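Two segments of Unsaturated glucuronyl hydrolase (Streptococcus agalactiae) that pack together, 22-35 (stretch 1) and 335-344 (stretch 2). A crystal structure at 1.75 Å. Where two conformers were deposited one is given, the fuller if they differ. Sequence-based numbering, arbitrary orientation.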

# COMPACT_ATOMS: atom_id res chain seq x y z
N LEU A 22 11.02 -20.10 -9.18
CA LEU A 22 9.96 -19.17 -9.58
C LEU A 22 8.59 -19.80 -9.36
O LEU A 22 8.41 -21.01 -9.56
CB LEU A 22 10.13 -18.74 -11.04
CG LEU A 22 11.41 -17.98 -11.42
CD1 LEU A 22 11.49 -17.81 -12.93
CD2 LEU A 22 11.50 -16.63 -10.71
N LEU A 23 7.63 -18.98 -8.95
CA LEU A 23 6.25 -19.42 -8.76
C LEU A 23 5.61 -19.83 -10.08
O LEU A 23 5.69 -19.10 -11.07
CB LEU A 23 5.42 -18.33 -8.09
CG LEU A 23 5.60 -18.16 -6.57
CD1 LEU A 23 5.00 -16.83 -6.14
CD2 LEU A 23 4.95 -19.33 -5.81
N THR A 24 4.96 -20.99 -10.08
CA THR A 24 4.30 -21.48 -11.27
C THR A 24 2.85 -21.02 -11.34
O THR A 24 2.28 -20.58 -10.34
CB THR A 24 4.33 -23.03 -11.36
OG1 THR A 24 3.50 -23.57 -10.32
CG2 THR A 24 5.76 -23.55 -11.22
N LYS A 25 2.27 -21.12 -12.53
CA LYS A 25 0.88 -20.75 -12.73
C LYS A 25 -0.06 -21.50 -11.79
O LYS A 25 -0.95 -20.90 -11.19
CB LYS A 25 0.47 -20.94 -14.19
CG LYS A 25 -0.92 -20.44 -14.49
CD LYS A 25 -1.29 -20.63 -15.94
CE LYS A 25 -2.74 -20.25 -16.18
NZ LYS A 25 -3.22 -20.65 -17.53
N ILE A 26 0.14 -22.81 -11.65
CA ILE A 26 -0.71 -23.61 -10.76
C ILE A 26 -0.57 -23.20 -9.29
O ILE A 26 -1.55 -23.17 -8.57
CB ILE A 26 -0.54 -25.15 -10.96
CG1 ILE A 26 -1.64 -25.92 -10.21
CG2 ILE A 26 0.83 -25.63 -10.52
CD1 ILE A 26 -3.05 -25.63 -10.72
N GLU A 27 0.65 -22.87 -8.87
CA GLU A 27 0.89 -22.44 -7.49
C GLU A 27 0.15 -21.14 -7.18
O GLU A 27 -0.54 -21.04 -6.15
CB GLU A 27 2.39 -22.28 -7.20
CG GLU A 27 3.13 -23.62 -7.04
CD GLU A 27 4.63 -23.45 -6.92
OE1 GLU A 27 5.20 -22.62 -7.66
OE2 GLU A 27 5.25 -24.14 -6.09
N VAL A 28 0.27 -20.16 -8.07
CA VAL A 28 -0.43 -18.88 -7.91
C VAL A 28 -1.95 -19.05 -8.04
O VAL A 28 -2.72 -18.48 -7.26
CB VAL A 28 0.13 -17.80 -8.88
CG1 VAL A 28 -0.68 -16.51 -8.81
CG2 VAL A 28 1.60 -17.53 -8.55
N GLU A 29 -2.37 -19.86 -9.01
CA GLU A 29 -3.78 -20.16 -9.23
C GLU A 29 -4.44 -20.75 -7.99
O GLU A 29 -5.54 -20.34 -7.60
CB GLU A 29 -3.89 -21.17 -10.37
CG GLU A 29 -5.13 -21.10 -11.19
CD GLU A 29 -4.98 -21.92 -12.45
OE1 GLU A 29 -4.85 -23.16 -12.33
OE2 GLU A 29 -4.97 -21.33 -13.55
N GLU A 30 -3.77 -21.71 -7.36
CA GLU A 30 -4.28 -22.37 -6.16
C GLU A 30 -4.33 -21.42 -4.95
O GLU A 30 -5.27 -21.48 -4.15
CB GLU A 30 -3.50 -23.65 -5.86
CG GLU A 30 -3.86 -24.76 -6.86
CD GLU A 30 -3.17 -26.09 -6.61
OE1 GLU A 30 -2.26 -26.18 -5.76
OE2 GLU A 30 -3.54 -27.07 -7.30
N ALA A 31 -3.35 -20.52 -4.85
CA ALA A 31 -3.36 -19.47 -3.82
C ALA A 31 -4.53 -18.51 -4.01
O ALA A 31 -5.20 -18.12 -3.04
CB ALA A 31 -2.02 -18.72 -3.80
N ILE A 32 -4.78 -18.12 -5.27
CA ILE A 32 -5.91 -17.26 -5.60
C ILE A 32 -7.23 -17.95 -5.24
O ILE A 32 -8.11 -17.34 -4.63
CB ILE A 32 -5.92 -16.86 -7.09
CG1 ILE A 32 -4.76 -15.90 -7.40
CG2 ILE A 32 -7.25 -16.20 -7.46
CD1 ILE A 32 -4.57 -15.61 -8.90
N GLU A 33 -7.34 -19.22 -5.61
CA GLU A 33 -8.57 -19.96 -5.36
C GLU A 33 -8.86 -20.14 -3.86
O GLU A 33 -10.00 -20.00 -3.44
CB GLU A 33 -8.59 -21.28 -6.12
CG GLU A 33 -8.90 -21.07 -7.60
CD GLU A 33 -8.60 -22.27 -8.48
OE1 GLU A 33 -8.05 -23.28 -7.99
OE2 GLU A 33 -8.91 -22.19 -9.69
N LYS A 34 -7.81 -20.39 -3.07
CA LYS A 34 -7.94 -20.49 -1.61
C LYS A 34 -8.39 -19.14 -1.01
O LYS A 34 -9.25 -19.11 -0.14
CB LYS A 34 -6.63 -20.97 -0.97
CG LYS A 34 -6.76 -21.36 0.52
CD LYS A 34 -5.48 -21.98 1.07
CE LYS A 34 -4.37 -20.95 1.23
NZ LYS A 34 -3.21 -21.49 1.98
N ALA A 35 -7.81 -18.04 -1.49
CA ALA A 35 -8.21 -16.70 -1.06
C ALA A 35 -9.68 -16.43 -1.40
O ALA A 35 -10.42 -15.89 -0.57
CB ALA A 35 -7.31 -15.63 -1.68
N MET A 335 11.06 -11.08 -5.33
CA MET A 335 9.60 -10.99 -5.18
C MET A 335 8.92 -12.36 -5.25
O MET A 335 7.94 -12.60 -4.56
CB MET A 335 8.99 -9.98 -6.16
CG MET A 335 9.04 -10.37 -7.61
SD MET A 335 8.09 -9.21 -8.60
CE MET A 335 8.23 -10.05 -10.19
N HIS A 336 9.45 -13.26 -6.08
CA HIS A 336 8.96 -14.65 -6.13
C HIS A 336 9.16 -15.38 -4.80
O HIS A 336 8.23 -16.07 -4.35
CB HIS A 336 9.64 -15.42 -7.26
CG HIS A 336 8.95 -15.29 -8.58
ND1 HIS A 336 9.10 -14.19 -9.40
CD2 HIS A 336 8.12 -16.13 -9.23
CE1 HIS A 336 8.39 -14.36 -10.50
NE2 HIS A 336 7.79 -15.53 -10.42
N THR A 337 10.34 -15.24 -4.19
CA THR A 337 10.64 -15.89 -2.92
C THR A 337 9.73 -15.38 -1.81
O THR A 337 9.19 -16.16 -1.02
CB THR A 337 12.11 -15.68 -2.50
OG1 THR A 337 12.97 -15.91 -3.63
CG2 THR A 337 12.50 -16.64 -1.38
N MET A 338 9.56 -14.06 -1.76
CA MET A 338 8.73 -13.40 -0.76
C MET A 338 7.27 -13.82 -0.90
O MET A 338 6.62 -14.19 0.08
CB MET A 338 8.88 -11.88 -0.87
CG MET A 338 10.31 -11.37 -0.58
SD MET A 338 10.64 -9.74 -1.29
CE MET A 338 9.82 -8.72 -0.08
N LEU A 339 6.75 -13.77 -2.13
CA LEU A 339 5.38 -14.18 -2.37
C LEU A 339 5.17 -15.67 -2.10
O LEU A 339 4.14 -16.06 -1.55
CB LEU A 339 4.94 -13.80 -3.79
CG LEU A 339 3.45 -13.98 -4.16
CD1 LEU A 339 2.49 -13.31 -3.16
CD2 LEU A 339 3.19 -13.48 -5.57
N ARG A 340 6.15 -16.49 -2.48
CA ARG A 340 6.09 -17.93 -2.18
C ARG A 340 5.92 -18.17 -0.68
O ARG A 340 5.06 -18.94 -0.27
CB ARG A 340 7.33 -18.67 -2.68
CG ARG A 340 7.29 -20.17 -2.35
CD ARG A 340 8.51 -20.93 -2.85
NE ARG A 340 8.57 -21.01 -4.31
CZ ARG A 340 7.78 -21.78 -5.07
NH1 ARG A 340 6.85 -22.55 -4.52
NH2 ARG A 340 7.93 -21.78 -6.39
N SER A 341 6.74 -17.49 0.12
CA SER A 341 6.65 -17.60 1.58
C SER A 341 5.28 -17.17 2.10
O SER A 341 4.71 -17.83 2.97
CB SER A 341 7.75 -16.82 2.27
OG SER A 341 8.99 -17.51 2.16
N LEU A 342 4.74 -16.07 1.57
CA LEU A 342 3.41 -15.64 1.97
C LEU A 342 2.37 -16.72 1.69
O LEU A 342 1.57 -17.08 2.56
CB LEU A 342 3.03 -14.31 1.31
CG LEU A 342 3.82 -13.07 1.74
CD1 LEU A 342 3.31 -11.85 0.98
CD2 LEU A 342 3.75 -12.82 3.25
N ILE A 343 2.40 -17.26 0.47
CA ILE A 343 1.46 -18.29 0.05
C ILE A 343 1.58 -19.54 0.92
O ILE A 343 0.57 -20.07 1.41
CB ILE A 343 1.68 -18.69 -1.44
CG1 ILE A 343 1.28 -17.54 -2.37
CG2 ILE A 343 0.87 -19.95 -1.80
CD1 ILE A 343 1.83 -17.69 -3.79
N GLU A 344 2.81 -19.99 1.12
CA GLU A 344 3.06 -21.31 1.71
C GLU A 344 3.06 -21.32 3.24
O GLU A 344 2.81 -22.37 3.86
CB GLU A 344 4.38 -21.89 1.20
CG GLU A 344 4.38 -22.22 -0.29
CD GLU A 344 5.69 -22.83 -0.77
OE1 GLU A 344 6.66 -22.90 0.01
OE2 GLU A 344 5.74 -23.23 -1.96

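The most unusual feature of this contact is a carboxylate that serves two purposes: E27 holds R340 across the interface while its OE1 also accepts from T24 N, beside the T24 cap. The salt bridge is bidentate. R340 NH1 donates to E27 OE2 at 2.7 Å with an N-H...O angle of 179°, essentially linear, and R340 NH2 donates to E27 OE1 at 3.1 Å and a more bent 143°. E27 OE1 also accepts from T24 N (2.9 Å, 170°), while E27 N donates to T24 OG1 at 3.3 Å, the N-cap bond. The two bonds link T24, just before helix 25-35, with E27 in its first turn, and the first of them holds the carboxylate.

R340 NH1 also donates to E344 OE2 (2.9 Å, 148°), one turn along its own helix. Two acidic groups therefore share one nitrogen: E27 OE2 and E344 OE2 lie 4.3 Å apart, with R340 NH1 bonded to both. The guanidinium is covered over one face by L23, whose CD2 lies 3.8 Å from R340 CZ, whereas E27 OE2 lies at its edge, near the plane, as in-plane N-H donors require.

H336 is approached from two directions. L22 CD2 sits 3.6 Å from the centroid of the H336 ring and only 9° off the normal, a CH-pi contact over the face. At the ring edge, L23 N comes to 2.9 Å from H336 CD2, a notably short approach to a carbon.

Much of the remaining packing is apolar. L23 buries 112 Å², the largest share of any residue here; its CB points sideways, yet CD1 reaches L339 CG at 3.8 Å and I343 CD1 at 4.0 Å. Further along, A31 CB meets I343 CG2 at 3.7 Å. The small alanine side chain accompanies a CA-CA separation of 6.3 Å between A31 and I343, consistent with helix axes that approach to 10.8 Å at 44°, the two CA atoms facing each other.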